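Side-chain contacts in exopolygalacturonase (Yersinia enterocolitica, PDB 2UVF), which hydrolyses polygalacturonate, the backbone of pectin, from the chain ends as a family 28 glycoside hydrolase: residues R231-P234 with Y235-I238; A247-P250 with N251-K254. One frame throughout, in Å; residues are numbered along the deposited sequence.

Contact 1: residues R231-P234 with Y235-I238. With SO4 (sulfate ion), chain D.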
loop_
_atom_site.group_PDB
_atom_site.type_symbol
_atom_site.label_atom_id
_atom_site.label_comp_id
_atom_site.label_asym_id
_atom_site.label_seq_id
_atom_site.Cartn_x
_atom_site.Cartn_y
_atom_site.Cartn_z
ATOM N N ARG A 231 17.368 -12.352 1.645
ATOM C CA ARG A 231 16.535 -13.307 0.940
ATOM C C ARG A 231 15.096 -13.095 1.415
ATOM O O ARG A 231 14.850 -12.987 2.611
ATOM C CB ARG A 231 16.986 -14.739 1.234
ATOM C CG ARG A 231 18.258 -15.167 0.520
ATOM C CD ARG A 231 18.901 -16.385 1.198
ATOM N NE ARG A 231 19.787 -17.118 0.291
ATOM C CZ ARG A 231 21.070 -16.824 0.078
ATOM N NH1 ARG A 231 21.647 -15.791 0.690
ATOM N NH2 ARG A 231 21.780 -17.559 -0.765
ATOM N N LEU A 232 14.153 -13.031 0.474
ATOM C CA LEU A 232 12.753 -12.733 0.774
ATOM C C LEU A 232 12.160 -13.663 1.834
ATOM O O LEU A 232 11.602 -13.202 2.842
ATOM C CB LEU A 232 11.903 -12.766 -0.504
ATOM C CG LEU A 232 10.487 -12.174 -0.466
ATOM C CD1 LEU A 232 10.550 -10.672 -0.252
ATOM C CD2 LEU A 232 9.785 -12.499 -1.770
ATOM N N TYR A 233 12.282 -14.966 1.603
ATOM C CA TYR A 233 11.791 -15.965 2.549
ATOM C C TYR A 233 12.959 -16.826 3.047
ATOM O O TYR A 233 14.035 -16.806 2.436
ATOM C CB TYR A 233 10.666 -16.799 1.929
ATOM C CG TYR A 233 9.508 -15.950 1.436
ATOM C CD1 TYR A 233 8.871 -15.037 2.282
ATOM C CD2 TYR A 233 9.070 -16.041 0.121
ATOM C CE1 TYR A 233 7.828 -14.254 1.831
ATOM C CE2 TYR A 233 8.039 -15.255 -0.341
ATOM C CZ TYR A 233 7.419 -14.355 0.516
ATOM O OH TYR A 233 6.382 -13.569 0.041
ATOM N N PRO A 234 12.781 -17.530 4.190
ATOM C CA PRO A 234 13.865 -18.420 4.660
ATOM C C PRO A 234 14.285 -19.444 3.597
ATOM O O PRO A 234 15.453 -19.830 3.541
ATOM C CB PRO A 234 13.261 -19.113 5.899
ATOM C CG PRO A 234 11.769 -18.854 5.834
ATOM C CD PRO A 234 11.626 -17.530 5.114
ATOM N N TYR A 235 13.332 -19.829 2.746
ATOM C CA TYR A 235 13.496 -20.839 1.701
ATOM C C TYR A 235 13.757 -20.238 0.323
ATOM O O TYR A 235 13.637 -20.941 -0.699
ATOM C CB TYR A 235 12.232 -21.710 1.627
ATOM C CG TYR A 235 10.929 -20.934 1.761
ATOM C CD1 TYR A 235 10.223 -20.483 0.626
ATOM C CD2 TYR A 235 10.393 -20.657 3.026
ATOM C CE1 TYR A 235 9.017 -19.767 0.753
ATOM C CE2 TYR A 235 9.181 -19.940 3.169
ATOM C CZ TYR A 235 8.502 -19.508 2.029
ATOM O OH TYR A 235 7.331 -18.801 2.185
ATOM N N SER A 236 14.074 -18.942 0.291
ATOM C CA SER A 236 14.373 -18.255 -0.974
ATOM C C SER A 236 15.852 -18.433 -1.278
ATOM O O SER A 236 16.701 -18.069 -0.464
ATOM C CB SER A 236 13.984 -16.767 -0.917
ATOM O OG SER A 236 12.576 -16.602 -1.041
ATOM N N THR A 237 16.152 -18.981 -2.452
ATOM C CA THR A 237 17.518 -19.425 -2.742
ATOM C C THR A 237 18.438 -18.382 -3.380
ATOM O O THR A 237 19.656 -18.497 -3.298
ATOM C CB THR A 237 17.551 -20.812 -3.469
ATOM O OG1 THR A 237 16.708 -20.800 -4.622
ATOM C CG2 THR A 237 17.057 -21.906 -2.529
ATOM N N ILE A 238 17.853 -17.340 -3.964
ATOM C CA ILE A 238 18.615 -16.275 -4.607
ATOM C C ILE A 238 18.641 -15.010 -3.727
ATOM O O ILE A 238 17.593 -14.466 -3.343
ATOM C CB ILE A 238 18.090 -16.014 -6.062
ATOM C CG1 ILE A 238 18.132 -17.318 -6.879
ATOM C CG2 ILE A 238 18.857 -14.869 -6.744
ATOM C CD1 ILE A 238 17.286 -17.317 -8.144
HETATM S S SO4 D . 19.359 -13.157 5.018
HETATM O O1 SO4 D . 20.176 -11.972 4.745
HETATM O O2 SO4 D . 18.062 -13.108 4.322
HETATM O O3 SO4 D . 20.080 -14.357 4.567
HETATM O O4 SO4 D . 19.168 -13.214 6.472
HETATM O O HOH W 1 14.968 -13.909 -2.616
#
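Tyr233 and Tyr235 run next to each other in the same direction, planes 21° apart, but offset until little ring area faces ring. What sits on the Tyr235 ring is the neighbour's stem: Tyr233 CB stands over its face, 3.5 Å from the ring centroid, in a CH-pi contact. Tyr235 OH in turn lies near the rim of one Tyr233 face, while Leu232 CG covers the centre of the opposite face. With CG of Tyr235 wedged between its backbone N and carbonyl carbon (chi1 41°), the ring is brought under Tyr233 CB and alongside Pro234, whose CG is 3.6 Å from Tyr235 CD2. The hydroxyls of Tyr233 and Tyr235 bond to His443 and to Thr411 N. A type I beta turn from Tyr233 to Ser236 sets this up, closed by Ser236 N to Tyr233 O at 3.0 Å; Ser236 OG returns to accept a weak bond from Tyr233 N. Arg231, extended from CG to NE, passes Ser236 O with its CD at 3.2 Å, and its NH2 makes a weak bond to Thr237 O; Glu239 takes the salt bridge. Arg231 N donates to sulfate O2 at 2.9 Å, nearly straight (166°). A water links Leu232 N, weakly, to Ile238 O. Between strands 228-230 and 240-241, the loop rests Leu232 on strand 357-360 and Ile238 on helix 322-328.

Contact 2: residues A247-P250 with N251-K254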
loop_
_atom_site.group_PDB
_atom_site.type_symbol
_atom_site.label_atom_id
_atom_site.label_comp_id
_atom_site.label_asym_id
_atom_site.label_seq_id
_atom_site.Cartn_x
_atom_site.Cartn_y
_atom_site.Cartn_z
ATOM N N ALA A 247 16.345 -1.474 6.493
ATOM C CA ALA A 247 16.497 -1.863 7.891
ATOM C C ALA A 247 16.549 -3.390 7.907
ATOM O O ALA A 247 15.536 -4.056 8.116
ATOM C CB ALA A 247 15.357 -1.319 8.747
ATOM N N ILE A 248 17.742 -3.936 7.647
ATOM C CA ILE A 248 17.940 -5.386 7.470
ATOM C C ILE A 248 19.075 -5.904 8.352
ATOM O O ILE A 248 20.220 -5.475 8.216
ATOM C CB ILE A 248 18.231 -5.773 5.970
ATOM C CG1 ILE A 248 17.162 -5.202 5.032
ATOM C CG2 ILE A 248 18.352 -7.312 5.806
ATOM C CD1 ILE A 248 17.434 -5.366 3.548
ATOM N N ASP A 249 18.753 -6.823 9.259
ATOM C CA ASP A 249 19.772 -7.543 10.032
ATOM C C ASP A 249 20.320 -8.697 9.184
ATOM O O ASP A 249 19.550 -9.568 8.760
ATOM C CB ASP A 249 19.179 -8.070 11.343
ATOM C CG ASP A 249 20.236 -8.660 12.288
ATOM O OD1 ASP A 249 20.512 -9.882 12.174
ATOM O OD2 ASP A 249 20.755 -7.917 13.160
ATOM N N PRO A 250 21.657 -8.725 8.963
ATOM C CA PRO A 250 22.319 -9.675 8.054
ATOM C C PRO A 250 21.913 -11.113 8.303
ATOM O O PRO A 250 22.023 -11.937 7.393
ATOM C CB PRO A 250 23.806 -9.506 8.379
ATOM C CG PRO A 250 23.853 -8.736 9.677
ATOM C CD PRO A 250 22.647 -7.855 9.627
ATOM N N ASN A 251 21.432 -11.399 9.514
ATOM C CA ASN A 251 21.115 -12.768 9.939
ATOM C C ASN A 251 19.619 -13.073 10.076
ATOM O O ASN A 251 19.180 -14.195 9.786
ATOM C CB ASN A 251 21.810 -13.090 11.281
ATOM C CG ASN A 251 23.332 -13.077 11.183
ATOM O OD1 ASN A 251 23.917 -13.648 10.252
ATOM N ND2 ASN A 251 23.983 -12.431 12.152
ATOM N N ASN A 252 18.839 -12.087 10.516
ATOM C CA ASN A 252 17.540 -12.382 11.098
ATOM C C ASN A 252 16.386 -11.463 10.740
ATOM O O ASN A 252 16.542 -10.252 10.653
ATOM C CB ASN A 252 17.682 -12.457 12.614
ATOM C CG ASN A 252 18.733 -13.452 13.045
ATOM O OD1 ASN A 252 18.731 -14.601 12.586
ATOM N ND2 ASN A 252 19.648 -13.022 13.920
ATOM N N SER A 253 15.215 -12.063 10.571
ATOM C CA SER A 253 14.036 -11.325 10.126
ATOM C C SER A 253 13.032 -11.028 11.241
ATOM O O SER A 253 12.095 -10.257 11.034
ATOM C CB SER A 253 13.369 -12.045 8.958
ATOM O OG SER A 253 13.155 -13.415 9.250
ATOM N N LYS A 254 13.263 -11.616 12.418
ATOM C CA LYS A 254 12.320 -11.626 13.548
ATOM C C LYS A 254 11.875 -10.229 13.994
ATOM O O LYS A 254 12.717 -9.365 14.269
ATOM C CB LYS A 254 12.924 -12.388 14.748
ATOM C CG LYS A 254 11.898 -13.219 15.562
ATOM C CD LYS A 254 12.163 -13.142 17.062
ATOM C CE LYS A 254 11.320 -12.027 17.712
ATOM N NZ LYS A 254 11.753 -11.673 19.104
HETATM O O HOH W 2 16.148 -7.787 9.415
HETATM O O HOH W 3 22.270 -10.729 13.897
#
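Asp249 folds its carboxylate over the two residues beyond Pro250, and one oxygen, OD1, does the gripping. Direct hydrogen bonds come first: Asn251 N reaches Asp249 OD1 at 3.2 Å with an N-H...O angle of 150°, arriving from above the carboxylate plane, and Asn252 N adds a weak, more bent bond to the same OD1. Asn252 N also donates to the backbone, meeting Asp249 O at 3.2 Å from well above the carbonyl plane, which makes its hydrogen shared between two acceptors. Asp249 CG stands anti to the backbone N (chi1 -172°) and beside the carbonyl carbon, and this turns OD1 in the direction of the chain that follows. Waters supply the second group. One donates to Asp249 OD1 at 2.6 Å and accepts from Asn251 ND2, tying the two side chains; another accepts from Asp249 N at 2.8 Å and donates to Asn252 O, bracing the mouth of the turn. Beyond these bonds the touching is carbon against oxygen: Asn251 CB lies 3.6 Å from Asp249 OD1, and Asp249 CB 3.5 Å from Asn252 O. The Asn251 N to OD1 bond defines an Asx turn and the Asn252 N to Asp249 O bond a beta turn, with Pro250 at its second position, in a surface loop joining strands 245-247 and 258-264 of the right-handed parallel beta-helix characteristic of family 28.

How the contacts relate
The two turns follow one another along the chain, 231-238 before 247-254; strand 240-241 lies between them, and strand 245-247 runs into the second. Their centres are 13 Å apart and their nearest atoms about 6 Å, without touching. The sulfate of contact 1, probably from the crystallisation liquor, lies in between: it is also bonded to Arg337, whose guanidinium bonds weakly to Asp249 O, so that this arginine bridges the sulfate and contact 2. Only contact 1 contributes to the glycan pocket, through Leu232, whose side chain is about 4 Å from a bound galacturonic acid; His443, the partner of Tyr233, lines the same pocket.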